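Local coordinates for 5-formaminoimidazole-4-carboxamide-1-(Beta)-D-ribofuranosyl 5'-monophosphate synthetase (Thermococcus kodakarensis, PDB 2PBZ), which probably catalyses an ATP-dependent, carbon-nitrogen bond-forming ligase step of IMP biosynthesis, the formylation of AICAR to FAICAR, at residues A[174-182]-A[297-306]; A[124-132]-A[159-167]. All coordinates share one frame; numbering follows the deposited sequence.

Interaction 1. Residues A[174-182]-A[297-306]; sequences HFFYSPILE and ELRLAEEEDR
Ile-180 shows how a single branched residue in a hairpin turn can dock a helix: its two arms reach different parts of segment 297-306. It lies in the turn of the beta hairpin made by strands 170-178 and 183-194, neighbours in the five-stranded antiparallel sheet of this ATP-grasp-like region. The last part of helix 290-302, residues 297-302, runs almost parallel to strand 174-178, at 6°, with the two axes no nearer than 11.5 Å, so side chains must span the gap.

With chi1 at -54°, CG2 of Ile-180 stands opposite its own backbone N and reaches the aliphatic root of Leu-300, 3.8 Å from CB, the two side chains passing at a slant. The other arm carries CD1 to the methyl CB of Ala-301, also 3.8 Å away. A type I turn from Glu-302 to Asp-305 brings the chain round, and Arg-306 then lies alongside Ile-180, the two pointing opposite ways. CG of Arg-306 is 3.5 Å from Ile-180 CD1, and the same methyl sits 3.9 Å above the middle of the guanidinium plane. The polar end of Arg-306 is held through NH1, which forms a salt bridge with Glu-309.

Glu-297 meets the hairpin nearer its strand, at Phe-176 and Pro-179, and its OE1 also reaches Ile-180. CG, opposite its backbone N, lies at the edge of the Phe-176 ring, in the ring plane; the chain then bends at chi2 to swing the carboxylate toward the hairpin. Turned 69° from the ring, it lays OE2 against carbon, 3.5 Å from Phe-176 CE2 near the ring plane and beside Pro-179 CD. OE1 has a weak, long ion pair with Arg-293. Leu-181 crosses Leu-300 nearly at right angles, CD2 of the first 4.2 Å from CD1 of the second.

Interaction 2. Residues A[124-132]-A[159-167]; sequences PDELYFVRI and PYRVERFIP. With ATP (adenosine-5'-triphosphate), chain D.
Glu-163 and Phe-129 form a hydrogen-bonded pair between antiparallel strands 161-164 and 128-131, part of the ATP-binding region of an ATP-grasp-like fold. Glu-163 N gives a nearly straight bond to Phe-129 O (2.7 Å, 173°), and Phe-129 N returns one to Glu-163 O.

Followed outward, the Glu-163 side chain starts at CB, 4.0 Å from both Phe-129 O and ATP N6. Its chain, extended beyond CG, then carries the carboxylate to Arg-131, whose guanidinium is turned 81° from it. CD faces Arg-131 NH2, which lies close to both oxygens. At the tip OE1 receives a weak bond from Arg-131 NE, while OE2 makes a 2.8 Å salt bridge with Arg-131 NH2. Arg-161 NH1 also reaches Glu-163 OE2, in its guanidinium plane, at 3.0 Å. Two arginines thus share one carboxylate, a network that fixes where it sits; Arg-161 is also tied to Asp-103 through NH2.

The two segments also supply part of the adenine site. Phe-129 lays one ring face on the base, CE2 3.4 Å from ATP C8. Phe-165 has Leu-127 CD2 over one face and ATP C2 over the other. Arg-164 O accepts from ATP N6, and Ile-166 N donates to ATP N1 at 2.8 Å.

Interaction 2 belongs to the nucleotide pocket, whereas interaction 1 is structural packing away from it: their centres are 40 Å apart, on opposite sides of the centre of the chain, and their nearest atoms about 16 Å apart. The chain nevertheless joins them directly. Strand 161-164, in interaction 2, is followed by strand 170-178, which passes the ATP before ending at interaction 1. Tyr-172, early in that strand, hydrogen-bonds ATP through OH, and its side chain is about 8 Å from that of Phe-129. One long strand therefore serves the ligand near its start and, at its other end, leads into the turn that meets helix 290-302.

Interaction 1. Residues A[174-182]-A[297-306]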
loop_
_atom_site.group_PDB
_atom_site.type_symbol
_atom_site.label_atom_id
_atom_site.label_comp_id
_atom_site.label_asym_id
_atom_site.label_seq_id
_atom_site.Cartn_x
_atom_site.Cartn_y
_atom_site.Cartn_z
ATOM N N HIS A 174 4.032 5.335 13.792
ATOM C CA HIS A 174 3.038 5.030 14.802
ATOM C C HIS A 174 3.619 4.190 15.939
ATOM O O HIS A 174 4.293 3.181 15.702
ATOM C CB HIS A 174 1.876 4.293 14.132
ATOM C CG HIS A 174 1.334 5.008 12.933
ATOM N ND1 HIS A 174 0.586 6.162 13.032
ATOM C CD2 HIS A 174 1.492 4.775 11.608
ATOM C CE1 HIS A 174 0.310 6.611 11.821
ATOM N NE2 HIS A 174 0.849 5.790 10.938
ATOM N N PHE A 175 3.349 4.609 17.172
ATOM C CA PHE A 175 3.837 3.897 18.356
ATOM C C PHE A 175 2.719 3.575 19.325
ATOM O O PHE A 175 1.653 4.191 19.308
ATOM C CB PHE A 175 4.853 4.728 19.142
ATOM C CG PHE A 175 6.146 4.961 18.438
ATOM C CD1 PHE A 175 6.417 6.187 17.843
ATOM C CD2 PHE A 175 7.133 3.973 18.428
ATOM C CE1 PHE A 175 7.654 6.440 17.254
ATOM C CE2 PHE A 175 8.378 4.208 17.842
ATOM C CZ PHE A 175 8.639 5.445 17.256
ATOM N N PHE A 176 2.985 2.615 20.192
ATOM C CA PHE A 176 2.016 2.254 21.209
ATOM C C PHE A 176 2.788 1.857 22.442
ATOM O O PHE A 176 3.344 0.767 22.491
ATOM C CB PHE A 176 1.142 1.081 20.759
ATOM C CG PHE A 176 0.010 0.774 21.704
ATOM C CD1 PHE A 176 -1.269 1.281 21.469
ATOM C CD2 PHE A 176 0.218 -0.018 22.832
ATOM C CE1 PHE A 176 -2.325 1.004 22.337
ATOM C CE2 PHE A 176 -0.831 -0.307 23.715
ATOM C CZ PHE A 176 -2.107 0.206 23.465
ATOM N N TYR A 177 2.862 2.741 23.429
ATOM C CA TYR A 177 3.560 2.361 24.642
ATOM C C TYR A 177 2.529 1.675 25.519
ATOM O O TYR A 177 1.474 2.228 25.764
ATOM C CB TYR A 177 4.125 3.566 25.382
ATOM C CG TYR A 177 4.711 3.127 26.696
ATOM C CD1 TYR A 177 5.824 2.291 26.726
ATOM C CD2 TYR A 177 4.074 3.428 27.901
ATOM C CE1 TYR A 177 6.287 1.755 27.916
ATOM C CE2 TYR A 177 4.531 2.893 29.104
ATOM C CZ TYR A 177 5.638 2.056 29.100
ATOM O OH TYR A 177 6.090 1.515 30.268
ATOM N N SER A 178 2.817 0.479 26.004
ATOM C CA SER A 178 1.829 -0.201 26.815
ATOM C C SER A 178 2.257 -0.389 28.247
ATOM O O SER A 178 3.331 -0.926 28.510
ATOM C CB SER A 178 1.505 -1.560 26.218
ATOM O OG SER A 178 2.557 -2.457 26.449
ATOM N N PRO A 179 1.435 0.079 29.201
ATOM C CA PRO A 179 1.783 -0.081 30.617
ATOM C C PRO A 179 1.623 -1.540 30.992
ATOM O O PRO A 179 2.469 -2.124 31.651
ATOM C CB PRO A 179 0.781 0.817 31.322
ATOM C CG PRO A 179 0.589 1.922 30.336
ATOM C CD PRO A 179 0.455 1.165 29.030
ATOM N N ILE A 180 0.538 -2.145 30.537
ATOM C CA ILE A 180 0.296 -3.553 30.839
ATOM C C ILE A 180 1.465 -4.449 30.483
ATOM O O ILE A 180 1.666 -5.481 31.127
ATOM C CB ILE A 180 -0.923 -4.090 30.098
ATOM C CG1 ILE A 180 -2.130 -3.200 30.388
ATOM C CG2 ILE A 180 -1.205 -5.508 30.536
ATOM C CD1 ILE A 180 -2.439 -3.069 31.862
ATOM N N LEU A 181 2.229 -4.062 29.457
ATOM C CA LEU A 181 3.382 -4.857 29.013
ATOM C C LEU A 181 4.697 -4.116 29.253
ATOM O O LEU A 181 5.782 -4.676 29.118
ATOM C CB LEU A 181 3.241 -5.210 27.527
ATOM C CG LEU A 181 1.947 -5.914 27.105
ATOM C CD1 LEU A 181 1.945 -6.170 25.612
ATOM C CD2 LEU A 181 1.816 -7.221 27.856
ATOM N N GLU A 182 4.586 -2.847 29.612
ATOM C CA GLU A 182 5.744 -2.020 29.895
ATOM C C GLU A 182 6.740 -2.032 28.750
ATOM O O GLU A 182 7.941 -2.238 28.960
ATOM C CB GLU A 182 6.434 -2.493 31.180
ATOM C CG GLU A 182 5.543 -2.463 32.415
ATOM C CD GLU A 182 6.329 -2.596 33.724
ATOM O OE1 GLU A 182 7.086 -1.644 34.073
ATOM O OE2 GLU A 182 6.193 -3.655 34.397
ATOM N N GLU A 297 -5.252 -3.849 24.727
ATOM C CA GLU A 297 -4.628 -3.270 25.899
ATOM C C GLU A 297 -5.693 -3.224 26.983
ATOM O O GLU A 297 -5.437 -3.505 28.148
ATOM C CB GLU A 297 -4.141 -1.852 25.598
ATOM C CG GLU A 297 -3.356 -1.235 26.738
ATOM C CD GLU A 297 -1.971 -1.817 26.857
ATOM O OE1 GLU A 297 -1.807 -3.050 26.696
ATOM O OE2 GLU A 297 -1.047 -1.037 27.121
ATOM N N LEU A 298 -6.896 -2.869 26.568
ATOM C CA LEU A 298 -8.026 -2.778 27.461
ATOM C C LEU A 298 -8.351 -4.160 28.017
ATOM O O LEU A 298 -8.444 -4.346 29.228
ATOM C CB LEU A 298 -9.212 -2.219 26.694
ATOM C CG LEU A 298 -10.243 -1.382 27.442
ATOM C CD1 LEU A 298 -9.547 -0.312 28.277
ATOM C CD2 LEU A 298 -11.195 -0.755 26.433
ATOM N N ARG A 299 -8.503 -5.139 27.137
ATOM C CA ARG A 299 -8.835 -6.493 27.569
ATOM C C ARG A 299 -7.774 -7.076 28.497
ATOM O O ARG A 299 -8.092 -7.802 29.436
ATOM C CB ARG A 299 -8.998 -7.411 26.366
ATOM C CG ARG A 299 -9.756 -8.683 26.682
ATOM C CD ARG A 299 -9.506 -9.719 25.616
ATOM N NE ARG A 299 -8.077 -9.992 25.527
ATOM C CZ ARG A 299 -7.532 -11.205 25.618
ATOM N NH1 ARG A 299 -8.301 -12.273 25.795
ATOM N NH2 ARG A 299 -6.208 -11.343 25.556
ATOM N N LEU A 300 -6.507 -6.777 28.223
ATOM C CA LEU A 300 -5.439 -7.284 29.061
ATOM C C LEU A 300 -5.551 -6.685 30.447
ATOM O O LEU A 300 -5.346 -7.367 31.437
ATOM C CB LEU A 300 -4.075 -6.936 28.471
ATOM C CG LEU A 300 -3.644 -7.767 27.278
ATOM C CD1 LEU A 300 -2.254 -7.337 26.858
ATOM C CD2 LEU A 300 -3.666 -9.248 27.649
ATOM N N ALA A 301 -5.872 -5.400 30.508
ATOM C CA ALA A 301 -6.022 -4.732 31.784
ATOM C C ALA A 301 -7.197 -5.338 32.569
ATOM O O ALA A 301 -7.100 -5.560 33.773
ATOM C CB ALA A 301 -6.233 -3.241 31.563
ATOM N N GLU A 302 -8.297 -5.614 31.878
ATOM C CA GLU A 302 -9.476 -6.201 32.501
ATOM C C GLU A 302 -9.132 -7.501 33.207
ATOM O O GLU A 302 -9.408 -7.677 34.403
ATOM C CB GLU A 302 -10.526 -6.518 31.445
ATOM C CG GLU A 302 -11.029 -5.323 30.707
ATOM C CD GLU A 302 -11.934 -4.473 31.563
ATOM O OE1 GLU A 302 -11.503 -4.092 32.687
ATOM O OE2 GLU A 302 -13.070 -4.194 31.109
ATOM N N GLU A 303 -8.534 -8.409 32.447
ATOM C CA GLU A 303 -8.187 -9.710 32.953
ATOM C C GLU A 303 -7.160 -9.674 34.071
ATOM O O GLU A 303 -6.876 -10.710 34.674
ATOM C CB GLU A 303 -7.680 -10.576 31.801
ATOM C CG GLU A 303 -8.572 -10.521 30.582
ATOM C CD GLU A 303 -7.960 -11.194 29.373
ATOM O OE1 GLU A 303 -6.802 -10.850 29.014
ATOM O OE2 GLU A 303 -8.643 -12.060 28.771
ATOM N N GLU A 304 -6.614 -8.498 34.366
ATOM C CA GLU A 304 -5.600 -8.401 35.419
ATOM C C GLU A 304 -5.915 -7.326 36.464
ATOM O O GLU A 304 -5.055 -6.910 37.249
ATOM C CB GLU A 304 -4.237 -8.151 34.774
ATOM C CG GLU A 304 -3.833 -9.263 33.818
ATOM C CD GLU A 304 -2.869 -8.804 32.739
ATOM O OE1 GLU A 304 -1.786 -8.266 33.083
ATOM O OE2 GLU A 304 -3.203 -8.989 31.540
ATOM N N ASP A 305 -7.162 -6.883 36.470
ATOM C CA ASP A 305 -7.602 -5.881 37.421
ATOM C C ASP A 305 -6.763 -4.609 37.333
ATOM O O ASP A 305 -6.863 -3.737 38.202
ATOM C CB ASP A 305 -7.548 -6.453 38.845
ATOM C CG ASP A 305 -8.453 -5.706 39.820
ATOM O OD1 ASP A 305 -8.387 -5.994 41.033
ATOM O OD2 ASP A 305 -9.234 -4.839 39.375
ATOM N N ARG A 306 -5.926 -4.500 36.301
ATOM C CA ARG A 306 -5.127 -3.287 36.126
ATOM C C ARG A 306 -6.215 -2.285 35.757
ATOM O O ARG A 306 -6.940 -1.806 36.622
ATOM C CB ARG A 306 -4.143 -3.434 34.966
ATOM C CG ARG A 306 -2.679 -3.278 35.333
ATOM C CD ARG A 306 -2.075 -4.573 35.884
ATOM N NE ARG A 306 -1.050 -5.140 35.005
ATOM C CZ ARG A 306 0.051 -4.504 34.605
ATOM N NH1 ARG A 306 0.296 -3.256 35.002
ATOM N NH2 ARG A 306 0.910 -5.115 33.798
#

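Interaction 2. Residues A[124-132]-A[159-167]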
loop_
_atom_site.group_PDB
_atom_site.type_symbol
_atom_site.label_atom_id
_atom_site.label_comp_id
_atom_site.label_asym_id
_atom_site.label_seq_id
_atom_site.Cartn_x
_atom_site.Cartn_y
_atom_site.Cartn_z
ATOM N N PRO A 124 15.244 34.818 -4.055
ATOM C CA PRO A 124 14.065 33.947 -4.134
ATOM C C PRO A 124 14.532 32.490 -4.213
ATOM O O PRO A 124 15.580 32.130 -3.661
ATOM C CB PRO A 124 13.431 34.390 -5.441
ATOM C CG PRO A 124 14.659 34.487 -6.327
ATOM C CD PRO A 124 15.723 35.142 -5.420
ATOM N N ASP A 125 13.766 31.675 -4.934
ATOM C CA ASP A 125 14.090 30.256 -5.105
ATOM C C ASP A 125 14.370 29.604 -3.742
ATOM O O ASP A 125 14.785 28.435 -3.661
ATOM C CB ASP A 125 15.305 30.082 -6.053
ATOM C CG ASP A 125 15.438 28.636 -6.607
ATOM O OD1 ASP A 125 15.873 27.716 -5.851
ATOM O OD2 ASP A 125 15.089 28.431 -7.802
ATOM N N GLU A 126 14.161 30.374 -2.676
ATOM C CA GLU A 126 14.320 29.875 -1.321
ATOM C C GLU A 126 12.889 29.885 -0.797
ATOM O O GLU A 126 12.439 30.874 -0.204
ATOM C CB GLU A 126 15.182 30.811 -0.478
ATOM C CG GLU A 126 15.499 30.255 0.902
ATOM C CD GLU A 126 16.469 29.087 0.857
ATOM O OE1 GLU A 126 16.226 28.146 0.057
ATOM O OE2 GLU A 126 17.471 29.110 1.611
ATOM N N LEU A 127 12.157 28.807 -1.067
ATOM C CA LEU A 127 10.784 28.706 -0.596
ATOM C C LEU A 127 10.736 28.200 0.834
ATOM O O LEU A 127 11.689 27.589 1.329
ATOM C CB LEU A 127 9.971 27.784 -1.507
ATOM C CG LEU A 127 10.752 26.756 -2.329
ATOM C CD1 LEU A 127 11.613 25.871 -1.418
ATOM C CD2 LEU A 127 9.762 25.927 -3.137
ATOM N N TYR A 128 9.622 28.473 1.500
ATOM C CA TYR A 128 9.447 28.051 2.882
ATOM C C TYR A 128 8.040 27.504 3.109
ATOM O O TYR A 128 7.129 27.761 2.325
ATOM C CB TYR A 128 9.707 29.228 3.824
ATOM C CG TYR A 128 11.112 29.765 3.744
ATOM C CD1 TYR A 128 11.459 30.757 2.831
ATOM C CD2 TYR A 128 12.100 29.289 4.597
ATOM C CE1 TYR A 128 12.771 31.263 2.787
ATOM C CE2 TYR A 128 13.402 29.786 4.551
ATOM C CZ TYR A 128 13.726 30.766 3.654
ATOM O OH TYR A 128 14.999 31.268 3.652
ATOM N N PHE A 129 7.879 26.746 4.187
ATOM C CA PHE A 129 6.593 26.171 4.536
ATOM C C PHE A 129 6.011 27.005 5.677
ATOM O O PHE A 129 6.728 27.374 6.598
ATOM C CB PHE A 129 6.776 24.716 4.994
ATOM C CG PHE A 129 5.483 23.943 5.115
ATOM C CD1 PHE A 129 4.781 23.535 3.972
ATOM C CD2 PHE A 129 4.954 23.638 6.375
ATOM C CE1 PHE A 129 3.571 22.839 4.081
ATOM C CE2 PHE A 129 3.741 22.941 6.501
ATOM C CZ PHE A 129 3.048 22.542 5.349
ATOM N N VAL A 130 4.721 27.313 5.596
ATOM C CA VAL A 130 4.031 28.073 6.639
ATOM C C VAL A 130 3.053 27.112 7.325
ATOM O O VAL A 130 2.114 26.630 6.688
ATOM C CB VAL A 130 3.228 29.246 6.038
ATOM C CG1 VAL A 130 2.576 30.048 7.148
ATOM C CG2 VAL A 130 4.131 30.120 5.195
ATOM N N ARG A 131 3.270 26.829 8.606
ATOM C CA ARG A 131 2.407 25.906 9.338
ATOM C C ARG A 131 1.254 26.592 10.053
ATOM O O ARG A 131 1.299 27.794 10.281
ATOM C CB ARG A 131 3.233 25.107 10.352
ATOM C CG ARG A 131 2.481 23.927 10.948
ATOM C CD ARG A 131 2.877 22.612 10.289
ATOM N NE ARG A 131 4.247 22.266 10.631
ATOM C CZ ARG A 131 4.681 22.107 11.882
ATOM N NH1 ARG A 131 3.837 22.266 12.901
ATOM N NH2 ARG A 131 5.965 21.795 12.120
ATOM N N ILE A 132 0.230 25.807 10.401
ATOM C CA ILE A 132 -0.989 26.278 11.093
ATOM C C ILE A 132 -1.551 27.565 10.498
ATOM O O ILE A 132 -1.917 27.613 9.315
ATOM C CB ILE A 132 -0.750 26.510 12.612
ATOM C CG1 ILE A 132 -0.543 25.169 13.329
ATOM C CG2 ILE A 132 -1.943 27.256 13.229
ATOM C CD1 ILE A 132 -0.636 25.268 14.851
ATOM N N PRO A 159 -2.132 32.775 13.729
ATOM C CA PRO A 159 -1.188 31.979 14.519
ATOM C C PRO A 159 -0.458 30.989 13.600
ATOM O O PRO A 159 -1.066 30.036 13.074
ATOM C CB PRO A 159 -2.095 31.294 15.527
ATOM C CG PRO A 159 -3.303 30.991 14.695
ATOM C CD PRO A 159 -3.498 32.241 13.847
ATOM N N TYR A 160 0.842 31.220 13.401
ATOM C CA TYR A 160 1.621 30.383 12.496
ATOM C C TYR A 160 3.113 30.389 12.803
ATOM O O TYR A 160 3.576 31.011 13.769
ATOM C CB TYR A 160 1.415 30.872 11.063
ATOM C CG TYR A 160 1.944 32.263 10.876
ATOM C CD1 TYR A 160 3.313 32.492 10.724
ATOM C CD2 TYR A 160 1.087 33.365 10.932
ATOM C CE1 TYR A 160 3.822 33.782 10.637
ATOM C CE2 TYR A 160 1.583 34.672 10.845
ATOM C CZ TYR A 160 2.955 34.873 10.698
ATOM O OH TYR A 160 3.463 36.146 10.615
ATOM N N ARG A 161 3.861 29.710 11.934
ATOM C CA ARG A 161 5.304 29.581 12.057
ATOM C C ARG A 161 5.820 29.319 10.645
ATOM O O ARG A 161 5.102 28.758 9.819
ATOM C CB ARG A 161 5.633 28.402 12.974
ATOM C CG ARG A 161 7.023 27.832 12.795
ATOM C CD ARG A 161 7.121 26.369 13.290
ATOM N NE ARG A 161 7.078 26.216 14.750
ATOM C CZ ARG A 161 7.451 25.108 15.392
ATOM N NH1 ARG A 161 7.889 24.060 14.704
ATOM N NH2 ARG A 161 7.410 25.052 16.717
ATOM N N VAL A 162 7.058 29.733 10.371
ATOM C CA VAL A 162 7.666 29.555 9.056
ATOM C C VAL A 162 8.804 28.570 9.171
ATOM O O VAL A 162 9.680 28.722 10.021
ATOM C CB VAL A 162 8.218 30.878 8.515
ATOM C CG1 VAL A 162 8.656 30.706 7.063
ATOM C CG2 VAL A 162 7.163 31.961 8.632
ATOM N N GLU A 163 8.801 27.555 8.312
ATOM C CA GLU A 163 9.842 26.538 8.376
ATOM C C GLU A 163 10.574 26.381 7.067
ATOM O O GLU A 163 10.046 26.706 6.001
ATOM C CB GLU A 163 9.238 25.192 8.809
ATOM C CG GLU A 163 8.286 25.308 9.994
ATOM C CD GLU A 163 7.814 23.965 10.531
ATOM O OE1 GLU A 163 7.335 23.113 9.736
ATOM O OE2 GLU A 163 7.910 23.769 11.767
ATOM N N ARG A 164 11.808 25.892 7.167
ATOM C CA ARG A 164 12.664 25.652 6.011
ATOM C C ARG A 164 11.940 24.626 5.148
ATOM O O ARG A 164 11.429 23.635 5.665
ATOM C CB ARG A 164 14.004 25.084 6.486
ATOM C CG ARG A 164 15.090 24.959 5.419
ATOM C CD ARG A 164 15.625 26.334 5.018
ATOM N NE ARG A 164 16.839 26.249 4.199
ATOM C CZ ARG A 164 16.891 25.747 2.963
ATOM N NH1 ARG A 164 15.788 25.274 2.377
ATOM N NH2 ARG A 164 18.055 25.713 2.310
ATOM N N PHE A 165 11.869 24.866 3.844
ATOM C CA PHE A 165 11.206 23.919 2.964
ATOM C C PHE A 165 12.082 22.680 2.814
ATOM O O PHE A 165 13.281 22.789 2.523
ATOM C CB PHE A 165 10.992 24.516 1.591
ATOM C CG PHE A 165 10.232 23.614 0.656
ATOM C CD1 PHE A 165 8.841 23.699 0.571
ATOM C CD2 PHE A 165 10.902 22.687 -0.147
ATOM C CE1 PHE A 165 8.117 22.882 -0.304
ATOM C CE2 PHE A 165 10.184 21.864 -1.027
ATOM C CZ PHE A 165 8.784 21.966 -1.106
ATOM N N ILE A 166 11.495 21.505 2.998
ATOM C CA ILE A 166 12.258 20.269 2.869
ATOM C C ILE A 166 11.546 19.298 1.940
ATOM O O ILE A 166 10.423 18.873 2.219
ATOM C CB ILE A 166 12.460 19.581 4.234
ATOM C CG1 ILE A 166 13.187 20.525 5.201
ATOM C CG2 ILE A 166 13.251 18.303 4.048
ATOM C CD1 ILE A 166 13.205 20.028 6.645
ATOM N N PRO A 167 12.180 18.942 0.811
ATOM C CA PRO A 167 11.527 18.001 -0.108
ATOM C C PRO A 167 12.022 16.605 0.224
ATOM O O PRO A 167 13.204 16.430 0.507
ATOM C CB PRO A 167 12.009 18.463 -1.486
ATOM C CG PRO A 167 12.734 19.824 -1.208
ATOM C CD PRO A 167 13.310 19.599 0.148
HETATM P PG ATP D . -2.809 19.906 11.149
HETATM O O1G ATP D . -1.907 20.502 12.223
HETATM O O2G ATP D . -4.121 20.899 10.954
HETATM O O3G ATP D . -3.315 18.411 11.596
HETATM P PB ATP D . -0.673 18.816 9.895
HETATM O O1B ATP D . 0.249 19.372 10.915
HETATM O O2B ATP D . -1.141 17.319 10.318
HETATM O O3B ATP D . -1.980 19.791 9.739
HETATM P PA ATP D . 1.384 17.902 8.214
HETATM O O1A ATP D . 1.190 16.469 8.530
HETATM O O2A ATP D . 2.582 18.510 9.095
HETATM O O3A ATP D . 0.008 18.801 8.428
HETATM O "O5'" ATP D . 1.653 18.120 6.641
HETATM C "C5'" ATP D . 2.735 17.368 6.185
HETATM C "C4'" ATP D . 2.789 17.671 4.693
HETATM O "O4'" ATP D . 3.013 19.096 4.430
HETATM C "C3'" ATP D . 3.878 16.873 3.976
HETATM O "O3'" ATP D . 3.282 16.040 3.015
HETATM C "C2'" ATP D . 4.807 17.884 3.344
HETATM O "O2'" ATP D . 4.807 17.730 1.912
HETATM C "C1'" ATP D . 4.296 19.271 3.780
HETATM N N9 ATP D . 5.304 19.845 4.699
HETATM C C8 ATP D . 5.254 19.900 6.078
HETATM N N7 ATP D . 6.311 20.473 6.550
HETATM C C5 ATP D . 7.124 20.820 5.517
HETATM C C6 ATP D . 8.391 21.474 5.399
HETATM N N6 ATP D . 9.064 21.892 6.552
HETATM N N1 ATP D . 8.924 21.664 4.142
HETATM C C2 ATP D . 8.284 21.266 3.025
HETATM N N3 ATP D . 7.090 20.657 3.104
HETATM C C4 ATP D . 6.485 20.430 4.308
#